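Local atomic coordinates of fructosyl amine: oxygen oxidoreductase (Aspergillus fumigatus, PDB entry 3DJE), a protein that oxidatively deglycates fructosyl amino acids (Amadori compounds), using bound FAD and molecular oxygen. Residues K53-G58 with E76-W81; A158-A163 with R365-L370. All coordinates share one frame; numbering follows the deposited sequence. Where two conformers were deposited one is given.

Both contacts lie within the FAD-dependent oxidoreductase family region, their centres about 9 Å apart, and both touch FAD. Contact 1 closes within residues 53-81, whereas contact 2 joins segments some 200 residues apart, so the later chain returns to a site begun near the N-terminus. Two hydrogen bonds tie them together: Lys53 O accepts from Ala158 N at 2.9 Å, where strands 53-55 and 156-158 pair antiparallel, and Trp81 NE1 of helix 64-83 reaches Lys368 O at 2.8 Å. Backbone groups of 53-58 bind O4 and N3 of the flavin pyrimidine, those of 365-370 N1 and O2, and Lys368 also holds the bound substrate analogue.

Contact 1: residues K53-G58 with E76-W81; sequences KVISSG and EAFNGW. With FAD (flavin-adenine dinucleotide), chain C.
Ile55 and Phe78 are the closest CA pair between strand 53-55 and the 76-81 part of helix 64-83, 8.1 Å apart. The strand is an outer member of a small three-stranded antiparallel sheet of this FAD-dependent MSOX/MTOX-family enzyme, and the helix packs against it through two aromatic side chains. Ile55 points toward the helix and meets both. Its CG2 sits over one face of the Phe78 ring in a CH-pi contact, 4.0 Å from the centroid and 25° off the normal, displaced toward the rim. The same methyl is 3.8 Å from Trp81 CD1. The other branch starts with CG1 anti to the carbonyl carbon (chi1 -50°) and ends in CD1, which lies 3.6 Å above the indole plane, again near the rim; Ile55 and Trp81 cross at about a right angle. Farther along, the rim of Phe78 abuts the chain leaving the strand, with CE1 3.5 Å from Ser56 C and Ser56 CA lying in the ring plane at its edge. Ile55 thus faces the helix, while its neighbour Val54 turns its backbone N-H and C=O to the flavin; Lys53 and Ile55 pair with strand 156-158. Val54 N donates to FAD O4 at 2.7 Å, and FAD N3 returns a nearly straight bond (167°) to Val54 O at 3.0 Å, a two-way backbone grip on the pyrimidine part of the flavin. Lys53, salt-bridged to Asp50, has a side chain bent at chi2 that lies against the isoalloxazine and brings NZ 3.3 Å from FAD C9A.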
loop_
_atom_site.group_PDB
_atom_site.type_symbol
_atom_site.label_atom_id
_atom_site.label_comp_id
_atom_site.label_asym_id
_atom_site.label_seq_id
_atom_site.Cartn_x
_atom_site.Cartn_y
_atom_site.Cartn_z
ATOM N N LYS A 53 -2.370 -8.578 1.975
ATOM C CA LYS A 53 -1.824 -7.412 2.669
ATOM C C LYS A 53 -2.107 -7.566 4.156
ATOM O O LYS A 53 -3.124 -8.157 4.557
ATOM C CB LYS A 53 -2.460 -6.102 2.171
ATOM C CG LYS A 53 -2.199 -5.752 0.696
ATOM C CD LYS A 53 -0.767 -5.321 0.414
ATOM C CE LYS A 53 -0.725 -4.688 -0.963
ATOM N NZ LYS A 53 0.652 -4.450 -1.489
ATOM N N VAL A 54 -1.229 -6.998 4.978
ATOM C CA VAL A 54 -1.433 -7.033 6.425
ATOM C C VAL A 54 -2.516 -6.021 6.821
ATOM O O VAL A 54 -2.496 -4.867 6.375
ATOM C CB VAL A 54 -0.142 -6.684 7.194
ATOM C CG1 VAL A 54 -0.369 -6.858 8.693
ATOM C CG2 VAL A 54 1.005 -7.566 6.763
ATOM N N ILE A 55 -3.424 -6.458 7.689
ATOM C CA ILE A 55 -4.421 -5.584 8.300
ATOM C C ILE A 55 -4.170 -5.578 9.811
ATOM O O ILE A 55 -4.355 -6.595 10.482
ATOM C CB ILE A 55 -5.865 -6.079 8.010
ATOM C CG1 ILE A 55 -6.069 -6.348 6.506
ATOM C CG2 ILE A 55 -6.902 -5.114 8.626
ATOM C CD1 ILE A 55 -5.860 -5.143 5.602
ATOM N N SER A 56 -3.724 -4.438 10.318
ATOM C CA SER A 56 -3.413 -4.288 11.743
ATOM C C SER A 56 -3.482 -2.827 12.163
ATOM O O SER A 56 -3.459 -1.934 11.320
ATOM C CB SER A 56 -2.022 -4.837 12.042
ATOM O OG SER A 56 -1.046 -3.831 11.851
ATOM N N SER A 57 -3.531 -2.597 13.477
ATOM C CA SER A 57 -3.662 -1.246 14.038
ATOM C C SER A 57 -2.336 -0.567 14.435
ATOM O O SER A 57 -2.347 0.408 15.193
ATOM C CB SER A 57 -4.605 -1.287 15.247
ATOM O OG SER A 57 -4.128 -2.212 16.206
ATOM N N GLY A 58 -1.216 -1.048 13.900
ATOM C CA GLY A 58 0.111 -0.485 14.203
ATOM C C GLY A 58 0.255 1.018 14.007
ATOM O O GLY A 58 -0.360 1.594 13.106
ATOM N N GLU A 76 -11.996 3.139 11.597
ATOM C CA GLU A 76 -12.940 3.174 10.472
ATOM C C GLU A 76 -12.639 2.075 9.461
ATOM O O GLU A 76 -13.563 1.450 8.911
ATOM C CB GLU A 76 -12.943 4.543 9.783
ATOM C CG GLU A 76 -13.617 5.627 10.616
ATOM C CD GLU A 76 -13.366 7.052 10.132
ATOM O OE1 GLU A 76 -12.399 7.294 9.360
ATOM O OE2 GLU A 76 -14.135 7.949 10.555
ATOM N N ALA A 77 -11.351 1.837 9.215
ATOM C CA ALA A 77 -10.954 0.801 8.265
ATOM C C ALA A 77 -11.305 -0.575 8.805
ATOM O O ALA A 77 -11.862 -1.392 8.083
ATOM C CB ALA A 77 -9.447 0.890 7.954
ATOM N N PHE A 78 -10.986 -0.819 10.080
ATOM C CA PHE A 78 -11.280 -2.114 10.693
ATOM C C PHE A 78 -12.765 -2.393 10.754
ATOM O O PHE A 78 -13.194 -3.536 10.538
ATOM C CB PHE A 78 -10.675 -2.225 12.088
ATOM C CG PHE A 78 -9.403 -3.012 12.132
ATOM C CD1 PHE A 78 -8.173 -2.360 12.125
ATOM C CD2 PHE A 78 -9.434 -4.410 12.187
ATOM C CE1 PHE A 78 -6.981 -3.083 12.184
ATOM C CE2 PHE A 78 -8.246 -5.157 12.255
ATOM C CZ PHE A 78 -7.019 -4.492 12.245
ATOM N N ASN A 79 -13.548 -1.362 11.064
ATOM C CA ASN A 79 -14.995 -1.471 11.012
ATOM C C ASN A 79 -15.421 -2.037 9.662
ATOM O O ASN A 79 -16.224 -2.962 9.609
ATOM C CB ASN A 79 -15.662 -0.118 11.244
ATOM C CG ASN A 79 -15.627 0.316 12.705
ATOM O OD1 ASN A 79 -15.391 -0.489 13.608
ATOM N ND2 ASN A 79 -15.864 1.604 12.938
ATOM N N GLY A 80 -14.844 -1.501 8.583
ATOM C CA GLY A 80 -15.174 -1.947 7.233
ATOM C C GLY A 80 -14.862 -3.420 7.040
ATOM O O GLY A 80 -15.701 -4.173 6.562
ATOM N N TRP A 81 -13.649 -3.836 7.403
ATOM C CA TRP A 81 -13.257 -5.233 7.240
ATOM C C TRP A 81 -14.106 -6.191 8.085
ATOM O O TRP A 81 -14.337 -7.327 7.688
ATOM C CB TRP A 81 -11.786 -5.437 7.580
ATOM C CG TRP A 81 -10.835 -4.751 6.618
ATOM C CD1 TRP A 81 -10.016 -3.688 6.894
ATOM C CD2 TRP A 81 -10.618 -5.082 5.240
ATOM N NE1 TRP A 81 -9.286 -3.342 5.771
ATOM C CE2 TRP A 81 -9.635 -4.185 4.741
ATOM C CE3 TRP A 81 -11.152 -6.055 4.380
ATOM C CZ2 TRP A 81 -9.189 -4.231 3.406
ATOM C CZ3 TRP A 81 -10.728 -6.095 3.067
ATOM C CH2 TRP A 81 -9.742 -5.195 2.588
HETATM P PA FAD C . -2.317 2.319 -6.194
HETATM O O1A FAD C . -3.225 1.316 -5.626
HETATM O O2A FAD C . -0.950 1.887 -6.618
HETATM O O5B FAD C . -3.127 2.955 -7.394
HETATM C C5B FAD C . -2.558 3.902 -8.302
HETATM C C4B FAD C . -3.360 3.801 -9.606
HETATM O O4B FAD C . -2.894 4.924 -10.377
HETATM C C3B FAD C . -2.918 2.520 -10.351
HETATM O O3B FAD C . -4.033 1.642 -10.577
HETATM C C2B FAD C . -2.363 3.094 -11.664
HETATM O O2B FAD C . -2.699 2.266 -12.822
HETATM C C1B FAD C . -3.009 4.507 -11.703
HETATM N N9A FAD C . -2.283 5.319 -12.727
HETATM C C8A FAD C . -0.958 5.365 -12.981
HETATM N N7A FAD C . -0.743 6.185 -14.030
HETATM C C5A FAD C . -1.933 6.651 -14.435
HETATM C C6A FAD C . -2.341 7.506 -15.464
HETATM N N6A FAD C . -1.427 8.038 -16.309
HETATM N N1A FAD C . -3.654 7.776 -15.601
HETATM C C2A FAD C . -4.566 7.246 -14.776
HETATM N N3A FAD C . -4.211 6.421 -13.785
HETATM C C4A FAD C . -2.904 6.115 -13.603
HETATM N N1 FAD C . -0.472 -1.509 2.887
HETATM C C2 FAD C . -1.160 -2.088 3.951
HETATM O O2 FAD C . -2.097 -1.509 4.504
HETATM N N3 FAD C . -0.769 -3.350 4.400
HETATM C C4 FAD C . 0.294 -4.037 3.824
HETATM O O4 FAD C . 0.610 -5.156 4.246
HETATM C C4X FAD C . 0.991 -3.433 2.765
HETATM N N5 FAD C . 2.071 -4.086 2.175
HETATM C C5X FAD C . 2.638 -3.560 1.017
HETATM C C6 FAD C . 3.569 -4.327 0.325
HETATM C C7 FAD C . 4.121 -3.855 -0.860
HETATM C C7M FAD C . 5.162 -4.735 -1.567
HETATM C C8 FAD C . 3.725 -2.621 -1.374
HETATM C C8M FAD C . 4.284 -2.135 -2.732
HETATM C C9 FAD C . 2.773 -1.860 -0.681
HETATM C C9A FAD C . 2.214 -2.332 0.514
HETATM N N10 FAD C . 1.266 -1.584 1.240
HETATM C C10 FAD C . 0.597 -2.177 2.310
HETATM C "C1'" FAD C . 0.963 -0.196 0.867
HETATM C "C2'" FAD C . -0.282 -0.154 -0.020
HETATM O "O2'" FAD C . -0.232 -1.227 -0.986
HETATM C "C3'" FAD C . -0.350 1.197 -0.725
HETATM O "O3'" FAD C . -0.119 2.246 0.239
HETATM C "C4'" FAD C . -1.720 1.449 -1.364
HETATM O "O4'" FAD C . -2.184 0.311 -2.089
HETATM C "C5'" FAD C . -1.607 2.641 -2.321
HETATM O "O5'" FAD C . -2.896 2.929 -2.888
HETATM P P FAD C . -3.049 4.085 -3.988
HETATM O O1P FAD C . -2.452 5.346 -3.454
HETATM O O2P FAD C . -4.463 4.046 -4.413
HETATM O O3P FAD C . -2.147 3.596 -5.226
#

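Contact 2: residues A158-A163 with R365-L370; sequences AHARNA and RGFKYL. With FAD (flavin-adenine dinucleotide), chain C; FSA (1-S-(carboxymethyl)-1-thio-beta-D-fructopyranose), chain D.
Ala158, the last residue of strand 156-158, has its CB near the ring plane of Phe367 at the edge, 4.4 Å from Phe367 CE2. His159 follows as N-cap of helix 160-173: its ND1 accepts from Asn162 N at 3.1 Å, capping an amide of the first turn. Ala160 then carries the contact. Its CB lies over one face of Phe367, 3.6 Å from the centroid and 23° off the normal, and its CA is only 3.3 Å from CZ, a tight fit. Arg161 instead grips Asn162 OD1 side-on through NE and NH2, both from the same face of the amide plane. One turn on, Ala163 CB meets Leu370 CD2 at 3.7 Å. Phe367, CG anti to its backbone N (chi1 -175°) and directed toward that helix, opens the 3-10 segment 367-369 and serves the flavin with Lys368: Phe367 N donates to FAD N1 and Lys368 N to FAD O2. Lys368 NZ binds O2 as well, and also FSA OAB at 2.6 Å. Donors gathered at N1 and O2 would favour negative charge on the reduced flavin's pyrimidine. Around this core, Lys53 of strand 53-55 and Trp81 of helix 64-83 both touch Phe367, while Thr16 of helix 16-27 touches Phe367 and Leu370.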
loop_
_atom_site.group_PDB
_atom_site.type_symbol
_atom_site.label_atom_id
_atom_site.label_comp_id
_atom_site.label_asym_id
_atom_site.label_seq_id
_atom_site.Cartn_x
_atom_site.Cartn_y
_atom_site.Cartn_z
ATOM N N ALA A 158 -5.721 -9.435 4.438
ATOM C CA ALA A 158 -6.843 -9.378 3.484
ATOM C C ALA A 158 -6.397 -9.821 2.119
ATOM O O ALA A 158 -5.254 -9.557 1.731
ATOM C CB ALA A 158 -7.396 -7.970 3.379
ATOM N N HIS A 159 -7.295 -10.482 1.389
ATOM C CA HIS A 159 -7.036 -10.758 -0.020
ATOM C C HIS A 159 -7.192 -9.484 -0.822
ATOM O O HIS A 159 -8.304 -9.122 -1.233
ATOM C CB HIS A 159 -7.906 -11.881 -0.574
ATOM C CG HIS A 159 -7.369 -12.435 -1.850
ATOM N ND1 HIS A 159 -7.163 -11.653 -2.967
ATOM C CD2 HIS A 159 -6.906 -13.670 -2.163
ATOM C CE1 HIS A 159 -6.642 -12.395 -3.929
ATOM N NE2 HIS A 159 -6.470 -13.624 -3.465
ATOM N N ALA A 160 -6.073 -8.791 -1.013
ATOM C CA ALA A 160 -6.112 -7.417 -1.527
ATOM C C ALA A 160 -6.722 -7.307 -2.922
ATOM O O ALA A 160 -7.643 -6.497 -3.155
ATOM C CB ALA A 160 -4.701 -6.767 -1.482
ATOM N N ARG A 161 -6.222 -8.129 -3.836
ATOM C CA ARG A 161 -6.720 -8.112 -5.205
ATOM C C ARG A 161 -8.227 -8.388 -5.260
ATOM O O ARG A 161 -8.982 -7.646 -5.914
ATOM C CB ARG A 161 -5.957 -9.098 -6.070
ATOM C CG ARG A 161 -6.455 -9.121 -7.507
ATOM C CD ARG A 161 -6.056 -10.426 -8.185
ATOM N NE ARG A 161 -6.930 -11.499 -7.714
ATOM C CZ ARG A 161 -6.692 -12.806 -7.817
ATOM N NH1 ARG A 161 -5.575 -13.280 -8.383
ATOM N NH2 ARG A 161 -7.585 -13.647 -7.345
ATOM N N ASN A 162 -8.679 -9.436 -4.575
ATOM C CA ASN A 162 -10.107 -9.757 -4.597
ATOM C C ASN A 162 -10.980 -8.656 -3.967
ATOM O O ASN A 162 -12.093 -8.393 -4.446
ATOM C CB ASN A 162 -10.361 -11.124 -3.956
ATOM C CG ASN A 162 -9.844 -12.276 -4.817
ATOM O OD1 ASN A 162 -9.534 -12.105 -6.004
ATOM N ND2 ASN A 162 -9.757 -13.460 -4.219
ATOM N N ALA A 163 -10.469 -8.001 -2.919
ATOM C CA ALA A 163 -11.207 -6.893 -2.282
ATOM C C ALA A 163 -11.292 -5.673 -3.216
ATOM O O ALA A 163 -12.347 -5.010 -3.333
ATOM C CB ALA A 163 -10.542 -6.494 -0.962
ATOM N N ARG A 365 1.545 2.319 3.412
ATOM C CA ARG A 365 0.745 1.708 4.473
ATOM C C ARG A 365 -0.747 1.921 4.235
ATOM O O ARG A 365 -1.532 1.847 5.165
ATOM C CB ARG A 365 1.176 2.255 5.836
ATOM C CG ARG A 365 0.864 3.729 6.053
ATOM C CD ARG A 365 1.563 4.238 7.302
ATOM N NE ARG A 365 1.237 5.631 7.598
ATOM C CZ ARG A 365 0.202 6.026 8.339
ATOM N NH1 ARG A 365 -0.629 5.125 8.868
ATOM N NH2 ARG A 365 -0.007 7.324 8.557
ATOM N N GLY A 366 -1.136 2.152 2.981
ATOM C CA GLY A 366 -2.503 2.561 2.706
ATOM C C GLY A 366 -3.499 1.474 2.336
ATOM O O GLY A 366 -4.690 1.779 2.193
ATOM N N PHE A 367 -3.067 0.224 2.145
ATOM C CA PHE A 367 -4.042 -0.734 1.635
ATOM C C PHE A 367 -5.172 -0.986 2.617
ATOM O O PHE A 367 -6.347 -1.091 2.224
ATOM C CB PHE A 367 -3.488 -2.082 1.184
ATOM C CG PHE A 367 -4.573 -2.939 0.576
ATOM C CD1 PHE A 367 -4.995 -2.700 -0.735
ATOM C CD2 PHE A 367 -5.280 -3.852 1.353
ATOM C CE1 PHE A 367 -6.080 -3.421 -1.293
ATOM C CE2 PHE A 367 -6.353 -4.584 0.805
ATOM C CZ PHE A 367 -6.756 -4.353 -0.511
ATOM N N LYS A 368 -4.800 -1.100 3.879
ATOM C CA LYS A 368 -5.769 -1.488 4.901
ATOM C C LYS A 368 -6.950 -0.523 4.983
ATOM O O LYS A 368 -7.984 -0.888 5.538
ATOM C CB LYS A 368 -5.095 -1.660 6.262
ATOM C CG LYS A 368 -4.523 -0.394 6.841
ATOM C CD LYS A 368 -3.709 -0.683 8.123
ATOM C CE LYS A 368 -2.341 -1.303 7.854
ATOM N NZ LYS A 368 -1.410 -0.382 7.112
ATOM N N TYR A 369 -6.797 0.693 4.440
ATOM C CA TYR A 369 -7.885 1.696 4.430
ATOM C C TYR A 369 -8.843 1.586 3.243
ATOM O O TYR A 369 -9.750 2.423 3.077
ATOM C CB TYR A 369 -7.297 3.116 4.524
ATOM C CG TYR A 369 -6.371 3.258 5.703
ATOM C CD1 TYR A 369 -6.854 3.651 6.952
ATOM C CD2 TYR A 369 -5.013 2.966 5.578
ATOM C CE1 TYR A 369 -6.006 3.760 8.044
ATOM C CE2 TYR A 369 -4.166 3.075 6.655
ATOM C CZ TYR A 369 -4.653 3.460 7.878
ATOM O OH TYR A 369 -3.772 3.548 8.936
ATOM N N LEU A 370 -8.681 0.546 2.431
ATOM C CA LEU A 370 -9.581 0.349 1.294
ATOM C C LEU A 370 -11.075 0.507 1.645
ATOM O O LEU A 370 -11.814 1.169 0.908
ATOM C CB LEU A 370 -9.334 -1.009 0.626
ATOM C CG LEU A 370 -10.290 -1.371 -0.525
ATOM C CD1 LEU A 370 -10.208 -0.385 -1.692
ATOM C CD2 LEU A 370 -10.083 -2.805 -1.026
HETATM P PA FAD C . -2.317 2.319 -6.194
HETATM O O1A FAD C . -3.225 1.316 -5.626
HETATM O O2A FAD C . -0.950 1.887 -6.618
HETATM O O5B FAD C . -3.127 2.955 -7.394
HETATM C C5B FAD C . -2.558 3.902 -8.302
HETATM C C4B FAD C . -3.360 3.801 -9.606
HETATM O O4B FAD C . -2.894 4.924 -10.377
HETATM C C3B FAD C . -2.918 2.520 -10.351
HETATM O O3B FAD C . -4.033 1.642 -10.577
HETATM C C2B FAD C . -2.363 3.094 -11.664
HETATM O O2B FAD C . -2.699 2.266 -12.822
HETATM C C1B FAD C . -3.009 4.507 -11.703
HETATM N N9A FAD C . -2.283 5.319 -12.727
HETATM C C8A FAD C . -0.958 5.365 -12.981
HETATM N N7A FAD C . -0.743 6.185 -14.030
HETATM C C5A FAD C . -1.933 6.651 -14.435
HETATM C C6A FAD C . -2.341 7.506 -15.464
HETATM N N6A FAD C . -1.427 8.038 -16.309
HETATM N N1A FAD C . -3.654 7.776 -15.601
HETATM C C2A FAD C . -4.566 7.246 -14.776
HETATM N N3A FAD C . -4.211 6.421 -13.785
HETATM C C4A FAD C . -2.904 6.115 -13.603
HETATM N N1 FAD C . -0.472 -1.509 2.887
HETATM C C2 FAD C . -1.160 -2.088 3.951
HETATM O O2 FAD C . -2.097 -1.509 4.504
HETATM N N3 FAD C . -0.769 -3.350 4.400
HETATM C C4 FAD C . 0.294 -4.037 3.824
HETATM O O4 FAD C . 0.610 -5.156 4.246
HETATM C C4X FAD C . 0.991 -3.433 2.765
HETATM N N5 FAD C . 2.071 -4.086 2.175
HETATM C C5X FAD C . 2.638 -3.560 1.017
HETATM C C6 FAD C . 3.569 -4.327 0.325
HETATM C C7 FAD C . 4.121 -3.855 -0.860
HETATM C C7M FAD C . 5.162 -4.735 -1.567
HETATM C C8 FAD C . 3.725 -2.621 -1.374
HETATM C C8M FAD C . 4.284 -2.135 -2.732
HETATM C C9 FAD C . 2.773 -1.860 -0.681
HETATM C C9A FAD C . 2.214 -2.332 0.514
HETATM N N10 FAD C . 1.266 -1.584 1.240
HETATM C C10 FAD C . 0.597 -2.177 2.310
HETATM C "C1'" FAD C . 0.963 -0.196 0.867
HETATM C "C2'" FAD C . -0.282 -0.154 -0.020
HETATM O "O2'" FAD C . -0.232 -1.227 -0.986
HETATM C "C3'" FAD C . -0.350 1.197 -0.725
HETATM O "O3'" FAD C . -0.119 2.246 0.239
HETATM C "C4'" FAD C . -1.720 1.449 -1.364
HETATM O "O4'" FAD C . -2.184 0.311 -2.089
HETATM C "C5'" FAD C . -1.607 2.641 -2.321
HETATM O "O5'" FAD C . -2.896 2.929 -2.888
HETATM P P FAD C . -3.049 4.085 -3.988
HETATM O O1P FAD C . -2.452 5.346 -3.454
HETATM O O2P FAD C . -4.463 4.046 -4.413
HETATM O O3P FAD C . -2.147 3.596 -5.226
HETATM O OAB FSA D . 0.920 -1.456 7.019
HETATM C CAL FSA D . 1.308 -2.597 7.351
HETATM O OAA FSA D . 0.889 -3.168 8.391
HETATM C CAH FSA D . 2.332 -3.343 6.519
HETATM S SAK FSA D . 2.966 -2.366 5.193
HETATM C C1 FSA D . 4.118 -3.584 4.620
HETATM C C2 FSA D . 5.239 -2.936 3.796
HETATM O O2 FSA D . 5.871 -3.931 2.974
HETATM C C3 FSA D . 6.292 -2.291 4.703
HETATM O O3 FSA D . 6.969 -3.299 5.468
HETATM C C4 FSA D . 7.283 -1.430 3.913
HETATM O O4 FSA D . 8.121 -0.702 4.826
HETATM C C5 FSA D . 6.567 -0.424 3.006
HETATM O O5 FSA D . 5.935 0.603 3.775
HETATM C C6 FSA D . 5.547 -1.155 2.146
HETATM O O6 FSA D . 4.646 -1.893 2.990
#